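Local coordinates for protein pectate lyase 47 (Bacillus sp. TS-47, PDB 1VBL) that cleaves pectate (polygalacturonate) by elimination as a thermostable, calcium-binding, secreted lyase of polysaccharide lyase family 1, at residues I126-V130 against G147-K153; M352-T357 against I368-A372; S244-F248 against A408-A412. All blocks are in the same frame, centred on the assembly; numbering follows the deposited sequence.

In the fold
The fold is the right-handed parallel beta-helix of family 1 pectate lyases. Contact 1, first along the chain, pairs strands 127-129 and 149-153, at the edge of a four-stranded parallel sheet that ends with 232-235, which bears the calcium ligand Asp233. Contact 3 joins strand 239-251 to the end of helix 402-409 and the residues after it, closing a long loop that encloses contact 2, between strand 351-361 and the start of helix 370-377. The centres of contacts 1 and 2 lie about 36 Å apart, that of contact 3 about 21 Å from the first and about 24 Å from the second. Contact 1 pairs strands of successive coils, while contacts 2 and 3 pack helix ends on strands.

Contact 1: I126-V130 against G147-K153; sequences IMVYV and GGGFLIK
Backbone hydrogen bonds join strand 127-129 to strand 149-153 in parallel, with Met127 opposite Gly149, Val128 opposite Phe150 and Tyr129 opposite Leu151. Val128 is held through both its backbone N and its O: its N donates to Gly149 O at 2.9 Å, and its O receives Leu151 N at 2.7 Å, a nearly straight bond (177° at the hydrogen) whose donor stands above the carbonyl plane. Gly149 N to Ile126 O and Val130 N to Leu151 O extend the ladder. Beyond it, one water accepts from Lys153 N and lies near Val130 O and Lys153 O.

Such in-register parallel pairing is how successive coils stack in the parallel beta-helix of pectate lyases. Strand 149-153 passes the pairing on to strand 192-195, close to the calcium ligand Asp190.

Apolar side chains pack on both faces of the pair. On one, Val128 and Phe150 lie side by side, CB to CD1 3.9 Å, while CG2 of Val130 comes to the same ring carbon CD1 at 3.6 Å; beta-branched valines suit extended backbone, and Ile136 of strand 134-138 touches both Val130 and Phe150. On the other face, Met127 bends at chi2 (-46°) and chi3 (-65°), which folds its CE back over Gly149 to reach Leu151 CD1 at 3.7 Å. Gly149 suits this place because a CB there would be tight against that methyl.

Tyr129 and Leu151 also point the same way, with ring carbon CE1 3.3 Å from methyl CD2 and CZ close behind; Lys153 CD approaches the ring edge, at 4.3 Å from CE1. A serine in place of Tyr129 would probably leave Leu151 CD2 without its aromatic neighbour, opening a gap beside the methyl and taking away the ring edge that Lys153 CD approaches.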
ATOM      1  N   ILE A 126      -0.121   7.369  15.831  1.00 14.13           N
ATOM      2  CA  ILE A 126      -0.455   7.641  14.434  1.00 13.13           C
ATOM      3  C   ILE A 126      -1.129   6.539  13.621  1.00 14.68           C
ATOM      4  O   ILE A 126      -1.700   6.821  12.568  1.00 14.36           O
ATOM      5  CB  ILE A 126       0.787   8.124  13.651  1.00 13.78           C
ATOM      6  CG1 ILE A 126       1.753   6.964  13.407  1.00 12.98           C
ATOM      7  CG2 ILE A 126       1.483   9.245  14.437  1.00 14.20           C
ATOM      8  CD1 ILE A 126       2.961   7.352  12.569  1.00 16.04           C
ATOM      9  N   MET A 127      -1.053   5.291  14.076  1.00 13.90           N
ATOM     10  CA  MET A 127      -1.710   4.211  13.344  1.00 14.33           C
ATOM     11  C   MET A 127      -3.089   4.022  13.961  1.00 14.48           C
ATOM     12  O   MET A 127      -3.225   3.539  15.089  1.00 14.02           O
ATOM     13  CB  MET A 127      -0.893   2.919  13.418  1.00 15.00           C
ATOM     14  CG  MET A 127       0.448   3.000  12.687  1.00 14.62           C
ATOM     15  SD  MET A 127       0.336   3.748  11.021  1.00 18.29           S
ATOM     16  CE  MET A 127      -0.677   2.548  10.193  1.00 14.69           C
ATOM     17  N   VAL A 128      -4.105   4.431  13.211  1.00 14.83           N
ATOM     18  CA  VAL A 128      -5.494   4.373  13.655  1.00 14.47           C
ATOM     19  C   VAL A 128      -6.174   3.046  13.327  1.00 15.25           C
ATOM     20  O   VAL A 128      -6.248   2.647  12.163  1.00 15.62           O
ATOM     21  CB  VAL A 128      -6.307   5.527  13.007  1.00 15.35           C
ATOM     22  CG1 VAL A 128      -7.750   5.495  13.474  1.00 14.32           C
ATOM     23  CG2 VAL A 128      -5.666   6.865  13.353  1.00 14.07           C
ATOM     24  N   TYR A 129      -6.673   2.370  14.359  1.00 13.00           N
ATOM     25  CA  TYR A 129      -7.366   1.097  14.173  1.00 13.80           C
ATOM     26  C   TYR A 129      -8.763   1.321  13.604  1.00 14.07           C
ATOM     27  O   TYR A 129      -9.456   2.268  13.990  1.00 12.58           O
ATOM     28  CB  TYR A 129      -7.493   0.357  15.506  1.00 13.85           C
ATOM     29  CG  TYR A 129      -6.245  -0.371  15.935  1.00 16.30           C
ATOM     30  CD1 TYR A 129      -5.884  -1.585  15.349  1.00 18.00           C
ATOM     31  CD2 TYR A 129      -5.420   0.150  16.930  1.00 16.63           C
ATOM     32  CE1 TYR A 129      -4.735  -2.262  15.748  1.00 19.76           C
ATOM     33  CE2 TYR A 129      -4.271  -0.515  17.334  1.00 20.14           C
ATOM     34  CZ  TYR A 129      -3.934  -1.719  16.739  1.00 21.21           C
ATOM     35  OH  TYR A 129      -2.791  -2.370  17.133  1.00 21.65           O
ATOM     36  N   VAL A 130      -9.173   0.441  12.695  1.00 13.10           N
ATOM     37  CA  VAL A 130     -10.497   0.525  12.085  1.00 13.52           C
ATOM     38  C   VAL A 130     -11.253  -0.760  12.401  1.00 13.93           C
ATOM     39  O   VAL A 130     -10.758  -1.860  12.149  1.00 16.39           O
ATOM     40  CB  VAL A 130     -10.410   0.692  10.544  1.00 13.08           C
ATOM     41  CG1 VAL A 130     -11.816   0.821   9.951  1.00 14.15           C
ATOM     42  CG2 VAL A 130      -9.583   1.921  10.196  1.00 12.41           C
ATOM     43  N   GLY A 147       0.615  12.093   8.107  1.00 14.69           N
ATOM     44  CA  GLY A 147       1.311  11.764   9.340  1.00 15.25           C
ATOM     45  C   GLY A 147       0.961  10.458  10.021  1.00 15.62           C
ATOM     46  O   GLY A 147       1.516  10.142  11.073  1.00 16.15           O
ATOM     47  N   GLY A 148       0.047   9.695   9.432  1.00 13.90           N
ATOM     48  CA  GLY A 148      -0.342   8.428  10.020  1.00 12.46           C
ATOM     49  C   GLY A 148      -0.993   7.535   8.986  1.00 12.71           C
ATOM     50  O   GLY A 148      -0.934   7.819   7.793  1.00 12.85           O
ATOM     51  N   GLY A 149      -1.614   6.452   9.440  1.00 13.03           N
ATOM     52  CA  GLY A 149      -2.261   5.543   8.516  1.00 12.15           C
ATOM     53  C   GLY A 149      -3.346   4.746   9.205  1.00 13.67           C
ATOM     54  O   GLY A 149      -3.492   4.808  10.430  1.00 12.82           O
ATOM     55  N   PHE A 150      -4.120   4.001   8.422  1.00 12.96           N
ATOM     56  CA  PHE A 150      -5.184   3.183   8.984  1.00 12.46           C
ATOM     57  C   PHE A 150      -4.715   1.750   9.134  1.00 14.11           C
ATOM     58  O   PHE A 150      -4.109   1.184   8.223  1.00 13.71           O
ATOM     59  CB  PHE A 150      -6.428   3.209   8.090  1.00 12.66           C
ATOM     60  CG  PHE A 150      -7.214   4.480   8.187  1.00 13.74           C
ATOM     61  CD1 PHE A 150      -7.722   4.907   9.413  1.00 14.34           C
ATOM     62  CD2 PHE A 150      -7.447   5.255   7.055  1.00 14.43           C
ATOM     63  CE1 PHE A 150      -8.452   6.090   9.509  1.00 16.65           C
ATOM     64  CE2 PHE A 150      -8.175   6.439   7.139  1.00 14.46           C
ATOM     65  CZ  PHE A 150      -8.679   6.859   8.368  1.00 15.34           C
ATOM     66  N   LEU A 151      -5.007   1.172  10.293  1.00 13.97           N
ATOM     67  CA  LEU A 151      -4.640  -0.202  10.584  1.00 15.29           C
ATOM     68  C   LEU A 151      -5.930  -1.015  10.547  1.00 15.73           C
ATOM     69  O   LEU A 151      -6.773  -0.910  11.442  1.00 14.70           O
ATOM     70  CB  LEU A 151      -3.998  -0.292  11.972  1.00 17.10           C
ATOM     71  CG  LEU A 151      -2.832  -1.262  12.175  1.00 22.90           C
ATOM     72  CD1 LEU A 151      -1.654  -0.833  11.311  1.00 24.39           C
ATOM     73  CD2 LEU A 151      -2.419  -1.264  13.647  1.00 23.17           C
ATOM     74  N   ILE A 152      -6.090  -1.801   9.491  1.00 13.75           N
ATOM     75  CA  ILE A 152      -7.269  -2.642   9.332  1.00 15.31           C
ATOM     76  C   ILE A 152      -6.799  -4.024   9.760  1.00 15.54           C
ATOM     77  O   ILE A 152      -6.390  -4.842   8.931  1.00 15.00           O
ATOM     78  CB  ILE A 152      -7.733  -2.646   7.859  1.00 15.34           C
ATOM     79  CG1 ILE A 152      -7.943  -1.202   7.388  1.00 15.37           C
ATOM     80  CG2 ILE A 152      -9.034  -3.424   7.716  1.00 16.29           C
ATOM     81  CD1 ILE A 152      -8.297  -1.068   5.912  1.00 16.42           C
ATOM     82  N   LYS A 153      -6.850  -4.266  11.068  1.00 15.10           N
ATOM     83  CA  LYS A 153      -6.369  -5.511  11.648  1.00 16.43           C
ATOM     84  C   LYS A 153      -7.420  -6.409  12.294  1.00 16.36           C
ATOM     85  O   LYS A 153      -8.153  -5.986  13.187  1.00 14.75           O
ATOM     86  CB  LYS A 153      -5.282  -5.191  12.675  1.00 17.27           C
ATOM     87  CG  LYS A 153      -4.612  -6.410  13.276  1.00 19.82           C
ATOM     88  CD  LYS A 153      -3.449  -5.993  14.156  1.00 22.84           C
ATOM     89  CE  LYS A 153      -2.663  -7.190  14.656  1.00 23.18           C
ATOM     90  NZ  LYS A 153      -1.419  -6.745  15.346  1.00 25.76           N
TER
HETATM   91  O   HOH W   1      -8.333  -3.143  13.116  1.00 13.79           O

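Contact 2: M352-T357 against I368-A372; sequences MYETGT and IDLVA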
ATOM      1  N   MET A 352       1.988 -17.900 -13.723  1.00 17.81           N
ATOM      2  CA  MET A 352       1.206 -16.675 -13.745  1.00 19.51           C
ATOM      3  C   MET A 352       0.620 -16.579 -15.134  1.00 18.21           C
ATOM      4  O   MET A 352       1.115 -17.204 -16.072  1.00 18.02           O
ATOM      5  CB  MET A 352       2.070 -15.439 -13.437  1.00 20.03           C
ATOM      6  CG  MET A 352       2.767 -14.785 -14.626  1.00 21.38           C
ATOM      7  SD  MET A 352       3.586 -13.205 -14.186  1.00 22.29           S
ATOM      8  CE  MET A 352       2.273 -12.027 -14.462  1.00 22.58           C
ATOM      9  N   TYR A 353      -0.466 -15.836 -15.264  1.00 15.64           N
ATOM     10  CA  TYR A 353      -1.047 -15.662 -16.574  1.00 14.59           C
ATOM     11  C   TYR A 353      -1.012 -14.177 -16.851  1.00 13.89           C
ATOM     12  O   TYR A 353      -1.210 -13.359 -15.951  1.00 13.75           O
ATOM     13  CB  TYR A 353      -2.483 -16.174 -16.640  1.00 15.88           C
ATOM     14  CG  TYR A 353      -2.989 -16.179 -18.060  1.00 16.82           C
ATOM     15  CD1 TYR A 353      -2.414 -17.018 -19.016  1.00 18.45           C
ATOM     16  CD2 TYR A 353      -3.991 -15.307 -18.467  1.00 18.17           C
ATOM     17  CE1 TYR A 353      -2.823 -16.981 -20.344  1.00 18.29           C
ATOM     18  CE2 TYR A 353      -4.408 -15.260 -19.796  1.00 19.88           C
ATOM     19  CZ  TYR A 353      -3.820 -16.099 -20.728  1.00 19.71           C
ATOM     20  OH  TYR A 353      -4.219 -16.048 -22.046  1.00 20.04           O
ATOM     21  N   GLU A 354      -0.743 -13.833 -18.100  1.00 14.30           N
ATOM     22  CA  GLU A 354      -0.656 -12.443 -18.499  1.00 14.03           C
ATOM     23  C   GLU A 354      -1.098 -12.326 -19.944  1.00 14.52           C
ATOM     24  O   GLU A 354      -0.725 -13.148 -20.784  1.00 13.97           O
ATOM     25  CB  GLU A 354       0.788 -11.959 -18.364  1.00 15.22           C
ATOM     26  CG  GLU A 354       1.015 -10.559 -18.898  1.00 18.11           C
ATOM     27  CD  GLU A 354       2.105 -10.505 -19.947  1.00 18.58           C
ATOM     28  OE1 GLU A 354       2.726 -11.553 -20.224  1.00 19.44           O
ATOM     29  OE2 GLU A 354       2.343  -9.408 -20.494  1.00 21.43           O
ATOM     30  N   THR A 355      -1.896 -11.308 -20.234  1.00 12.91           N
ATOM     31  CA  THR A 355      -2.366 -11.098 -21.592  1.00 13.24           C
ATOM     32  C   THR A 355      -2.794  -9.650 -21.797  1.00 12.90           C
ATOM     33  O   THR A 355      -3.138  -8.953 -20.843  1.00 10.89           O
ATOM     34  CB  THR A 355      -3.557 -12.023 -21.916  1.00 15.10           C
ATOM     35  OG1 THR A 355      -3.823 -11.980 -23.322  1.00 17.61           O
ATOM     36  CG2 THR A 355      -4.805 -11.579 -21.160  1.00 14.49           C
ATOM     37  N   GLY A 356      -2.751  -9.207 -23.050  1.00 12.37           N
ATOM     38  CA  GLY A 356      -3.164  -7.859 -23.394  1.00 11.20           C
ATOM     39  C   GLY A 356      -2.300  -6.721 -22.887  1.00 10.56           C
ATOM     40  O   GLY A 356      -2.750  -5.576 -22.860  1.00  8.96           O
ATOM     41  N   THR A 357      -1.064  -7.015 -22.495  1.00 10.53           N
ATOM     42  CA  THR A 357      -0.174  -5.974 -21.995  1.00  9.69           C
ATOM     43  C   THR A 357       0.360  -5.094 -23.119  1.00 11.33           C
ATOM     44  O   THR A 357       0.783  -5.588 -24.168  1.00 10.82           O
ATOM     45  CB  THR A 357       1.062  -6.562 -21.260  1.00 10.33           C
ATOM     46  OG1 THR A 357       0.639  -7.370 -20.154  1.00 12.03           O
ATOM     47  CG2 THR A 357       1.949  -5.440 -20.739  1.00 10.63           C
ATOM     48  N   ILE A 368       2.834  -6.620 -25.820  1.00 14.33           N
ATOM     49  CA  ILE A 368       4.035  -7.373 -25.514  1.00 15.19           C
ATOM     50  C   ILE A 368       3.748  -8.481 -24.515  1.00 15.84           C
ATOM     51  O   ILE A 368       2.838  -8.372 -23.688  1.00 16.09           O
ATOM     52  CB  ILE A 368       5.125  -6.437 -24.941  1.00 14.94           C
ATOM     53  CG1 ILE A 368       6.415  -7.218 -24.676  1.00 16.13           C
ATOM     54  CG2 ILE A 368       4.625  -5.780 -23.655  1.00 14.27           C
ATOM     55  CD1 ILE A 368       7.574  -6.332 -24.247  1.00 18.25           C
ATOM     56  N   ASP A 369       4.512  -9.561 -24.620  1.00 16.05           N
ATOM     57  CA  ASP A 369       4.380 -10.690 -23.708  1.00 16.14           C
ATOM     58  C   ASP A 369       5.458 -10.455 -22.651  1.00 15.79           C
ATOM     59  O   ASP A 369       6.625 -10.794 -22.859  1.00 13.92           O
ATOM     60  CB  ASP A 369       4.658 -12.003 -24.448  1.00 17.89           C
ATOM     61  CG  ASP A 369       4.409 -13.225 -23.585  1.00 19.58           C
ATOM     62  OD1 ASP A 369       4.513 -13.113 -22.347  1.00 18.77           O
ATOM     63  OD2 ASP A 369       4.124 -14.305 -24.146  1.00 22.57           O
ATOM     64  N   LEU A 370       5.076  -9.857 -21.527  1.00 15.40           N
ATOM     65  CA  LEU A 370       6.040  -9.567 -20.474  1.00 15.36           C
ATOM     66  C   LEU A 370       6.653 -10.813 -19.849  1.00 15.78           C
ATOM     67  O   LEU A 370       7.808 -10.786 -19.425  1.00 14.84           O
ATOM     68  CB  LEU A 370       5.404  -8.690 -19.389  1.00 14.80           C
ATOM     69  CG  LEU A 370       5.106  -7.242 -19.804  1.00 15.92           C
ATOM     70  CD1 LEU A 370       4.617  -6.455 -18.601  1.00 14.49           C
ATOM     71  CD2 LEU A 370       6.366  -6.593 -20.379  1.00 14.92           C
ATOM     72  N   VAL A 371       5.893 -11.901 -19.781  1.00 15.76           N
ATOM     73  CA  VAL A 371       6.433 -13.131 -19.213  1.00 15.98           C
ATOM     74  C   VAL A 371       7.551 -13.636 -20.121  1.00 17.46           C
ATOM     75  O   VAL A 371       8.624 -14.007 -19.648  1.00 19.24           O
ATOM     76  CB  VAL A 371       5.354 -14.232 -19.077  1.00 16.33           C
ATOM     77  CG1 VAL A 371       6.005 -15.545 -18.679  1.00 15.65           C
ATOM     78  CG2 VAL A 371       4.326 -13.829 -18.026  1.00 15.27           C
ATOM     79  N   ALA A 372       7.295 -13.646 -21.426  1.00 17.76           N
ATOM     80  CA  ALA A 372       8.294 -14.094 -22.392  1.00 17.56           C
ATOM     81  C   ALA A 372       9.492 -13.151 -22.339  1.00 17.29           C
ATOM     82  O   ALA A 372      10.644 -13.585 -22.378  1.00 17.21           O
ATOM     83  CB  ALA A 372       7.700 -14.105 -23.801  1.00 18.79           C
TER
HETATM   84  O   HOH W   2       0.575  -9.596 -22.746  1.00 12.32           O
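Glu354 reaches from strand 351-361 of the beta-helix to the first turn of helix 370-377, where its carboxylate meets the backbone amides of Leu370 and Val371 at the helix N-terminus. With CG anti to the backbone N (chi1 174°), the side chain extends toward the helix, and a bend at chi2 (-124°) turns the carboxylate toward them. OE2 takes Leu370 N at 3.0 Å on its syn side and the Thr357 hydroxyl OG1 at 2.7 Å on its anti lone pair, two bonds that fix the group's rotation. OE1 takes Val371 N at 3.2 Å from above the carboxylate plane. A carboxylate suits this helix start, whose dipole would probably favour its negative charge.

Asp369 is the N-cap: its OD1 accepts from Ala372 N. That oxygen lies near Glu354 OE1, a like-charge approach probably eased by Lys384, which forms salt bridges to both acids.

Apolar groups fill the flanks. Met352 and Val371 meet tip to tip, and Thr357 places its hydroxyl on the glutamate while turning CG2 to Leu370 CD1 at 3.6 Å. Past them, Ile368 N donates to Thr357 O at 2.8 Å, 27° out of the carbonyl plane.

Contact 3: S244-F248 against A408-A412; sequences SYNVF and AKAGA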
ATOM      1  N   SER A 244      -9.284  -0.537  -6.226  1.00  8.84           N
ATOM      2  CA  SER A 244      -9.671   0.030  -7.508  1.00  8.67           C
ATOM      3  C   SER A 244      -9.666   1.545  -7.632  1.00  8.90           C
ATOM      4  O   SER A 244      -9.941   2.269  -6.677  1.00  8.49           O
ATOM      5  CB  SER A 244     -11.063  -0.478  -7.865  1.00 11.38           C
ATOM      6  OG  SER A 244     -11.982  -0.157  -6.834  1.00 10.44           O
ATOM      7  N   TYR A 245      -9.360   2.011  -8.839  1.00  8.19           N
ATOM      8  CA  TYR A 245      -9.352   3.433  -9.139  1.00  9.76           C
ATOM      9  C   TYR A 245      -8.585   4.316  -8.159  1.00 10.09           C
ATOM     10  O   TYR A 245      -9.029   5.418  -7.832  1.00  9.74           O
ATOM     11  CB  TYR A 245     -10.792   3.922  -9.257  1.00 10.07           C
ATOM     12  CG  TYR A 245     -11.480   3.433 -10.512  1.00 11.48           C
ATOM     13  CD1 TYR A 245     -11.279   4.079 -11.727  1.00 12.58           C
ATOM     14  CD2 TYR A 245     -12.315   2.317 -10.487  1.00 12.92           C
ATOM     15  CE1 TYR A 245     -11.895   3.629 -12.893  1.00 14.72           C
ATOM     16  CE2 TYR A 245     -12.939   1.855 -11.652  1.00 15.71           C
ATOM     17  CZ  TYR A 245     -12.722   2.520 -12.848  1.00 15.31           C
ATOM     18  OH  TYR A 245     -13.324   2.089 -14.008  1.00 18.91           O
ATOM     19  N   ASN A 246      -7.434   3.833  -7.702  1.00  9.34           N
ATOM     20  CA  ASN A 246      -6.593   4.597  -6.785  1.00  8.24           C
ATOM     21  C   ASN A 246      -5.391   5.126  -7.545  1.00  9.37           C
ATOM     22  O   ASN A 246      -5.022   4.604  -8.597  1.00  9.87           O
ATOM     23  CB  ASN A 246      -6.068   3.711  -5.649  1.00  9.15           C
ATOM     24  CG  ASN A 246      -7.170   3.152  -4.788  1.00  8.43           C
ATOM     25  OD1 ASN A 246      -7.792   3.875  -4.004  1.00  9.29           O
ATOM     26  ND2 ASN A 246      -7.426   1.855  -4.927  1.00  8.00           N
ATOM     27  N   VAL A 247      -4.784   6.176  -7.010  1.00  9.03           N
ATOM     28  CA  VAL A 247      -3.581   6.727  -7.603  1.00 10.85           C
ATOM     29  C   VAL A 247      -2.467   6.427  -6.604  1.00 10.57           C
ATOM     30  O   VAL A 247      -2.630   6.655  -5.408  1.00 11.73           O
ATOM     31  CB  VAL A 247      -3.664   8.263  -7.788  1.00 10.39           C
ATOM     32  CG1 VAL A 247      -2.282   8.811  -8.141  1.00 10.56           C
ATOM     33  CG2 VAL A 247      -4.651   8.612  -8.897  1.00 10.99           C
ATOM     34  N   PHE A 248      -1.363   5.878  -7.097  1.00 11.28           N
ATOM     35  CA  PHE A 248      -0.198   5.587  -6.271  1.00 10.49           C
ATOM     36  C   PHE A 248       0.932   6.322  -6.974  1.00 10.80           C
ATOM     37  O   PHE A 248       1.313   5.969  -8.087  1.00 10.42           O
ATOM     38  CB  PHE A 248       0.108   4.087  -6.235  1.00 11.07           C
ATOM     39  CG  PHE A 248      -0.990   3.257  -5.648  1.00 11.02           C
ATOM     40  CD1 PHE A 248      -1.968   2.697  -6.464  1.00  9.91           C
ATOM     41  CD2 PHE A 248      -1.056   3.043  -4.274  1.00 10.76           C
ATOM     42  CE1 PHE A 248      -3.003   1.931  -5.918  1.00 11.13           C
ATOM     43  CE2 PHE A 248      -2.084   2.281  -3.718  1.00 11.52           C
ATOM     44  CZ  PHE A 248      -3.059   1.725  -4.541  1.00 11.21           C
ATOM     45  N   ALA A 408      -8.334   9.846 -16.087  1.00 14.20           N
ATOM     46  CA  ALA A 408      -9.521  10.654 -15.842  1.00 16.06           C
ATOM     47  C   ALA A 408     -10.319  10.310 -14.588  1.00 15.99           C
ATOM     48  O   ALA A 408     -10.856  11.209 -13.937  1.00 16.04           O
ATOM     49  CB  ALA A 408     -10.441  10.595 -17.061  1.00 17.11           C
ATOM     50  N   LYS A 409     -10.391   9.030 -14.237  1.00 15.05           N
ATOM     51  CA  LYS A 409     -11.199   8.613 -13.092  1.00 15.60           C
ATOM     52  C   LYS A 409     -10.512   8.108 -11.826  1.00 15.60           C
ATOM     53  O   LYS A 409     -11.142   8.042 -10.771  1.00 15.96           O
ATOM     54  CB  LYS A 409     -12.207   7.554 -13.543  1.00 20.00           C
ATOM     55  CG  LYS A 409     -12.999   7.937 -14.787  1.00 23.80           C
ATOM     56  CD  LYS A 409     -14.316   7.176 -14.867  1.00 29.73           C
ATOM     57  CE  LYS A 409     -14.119   5.667 -14.783  1.00 31.48           C
ATOM     58  NZ  LYS A 409     -15.421   4.936 -14.824  1.00 35.68           N
ATOM     59  N   ALA A 410      -9.239   7.744 -11.908  1.00 12.35           N
ATOM     60  CA  ALA A 410      -8.553   7.241 -10.725  1.00 12.03           C
ATOM     61  C   ALA A 410      -8.179   8.345  -9.741  1.00 12.39           C
ATOM     62  O   ALA A 410      -7.931   9.487 -10.132  1.00 11.70           O
ATOM     63  CB  ALA A 410      -7.298   6.471 -11.135  1.00 11.84           C
ATOM     64  N   GLY A 411      -8.162   7.999  -8.458  1.00 13.61           N
ATOM     65  CA  GLY A 411      -7.763   8.956  -7.442  1.00 12.41           C
ATOM     66  C   GLY A 411      -8.834   9.684  -6.660  1.00 12.78           C
ATOM     67  O   GLY A 411     -10.008   9.727  -7.042  1.00 10.52           O
ATOM     68  N   ALA A 412      -8.407  10.266  -5.545  1.00 12.84           N
ATOM     69  CA  ALA A 412      -9.302  11.025  -4.686  1.00 14.51           C
ATOM     70  C   ALA A 412      -9.803  12.248  -5.450  1.00 15.20           C
ATOM     71  O   ALA A 412      -9.072  12.839  -6.257  1.00 12.68           O
ATOM     72  CB  ALA A 412      -8.570  11.452  -3.415  1.00 13.01           C
TER
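Lys409, at the end of helix 402-409, lays its side chain alongside Tyr245, the two pointing the same way. Its chain bends at chi3 (-54°), bringing CE to 3.6 Å from the ring carbon CE1 and NZ near the OH. The long aliphatic part of a lysine suits this exposed position, since its methylenes pack against the ring while the amine stays at the surface.

Ala410, the first residue to leave helical angles, keeps its N near the ring edge and packs its CB against Val247 CG2 at 4.1 Å, where a small side chain fits close to the strand backbone.

Gly411 follows with the contact's hydrogen bond: its N donates to Tyr245 O at 2.8 Å, nearly straight at 174°, from above the carbonyl plane. Its CA sits only 3.5 Å from Val247 CG2, tighter than usual; a CB would strike that methyl, and at these backbone angles would also jam against the preceding carbonyl O, so glycine fits.

Strand 239-251 itself runs between strands 200-208 and 272-280 of the parallel beta-helix. The segment after helix 402-409 packs against it here: Ala410 touches Tyr278, Ala412 N bonds Thr206 OG1, and Tyr245 stacks on His276.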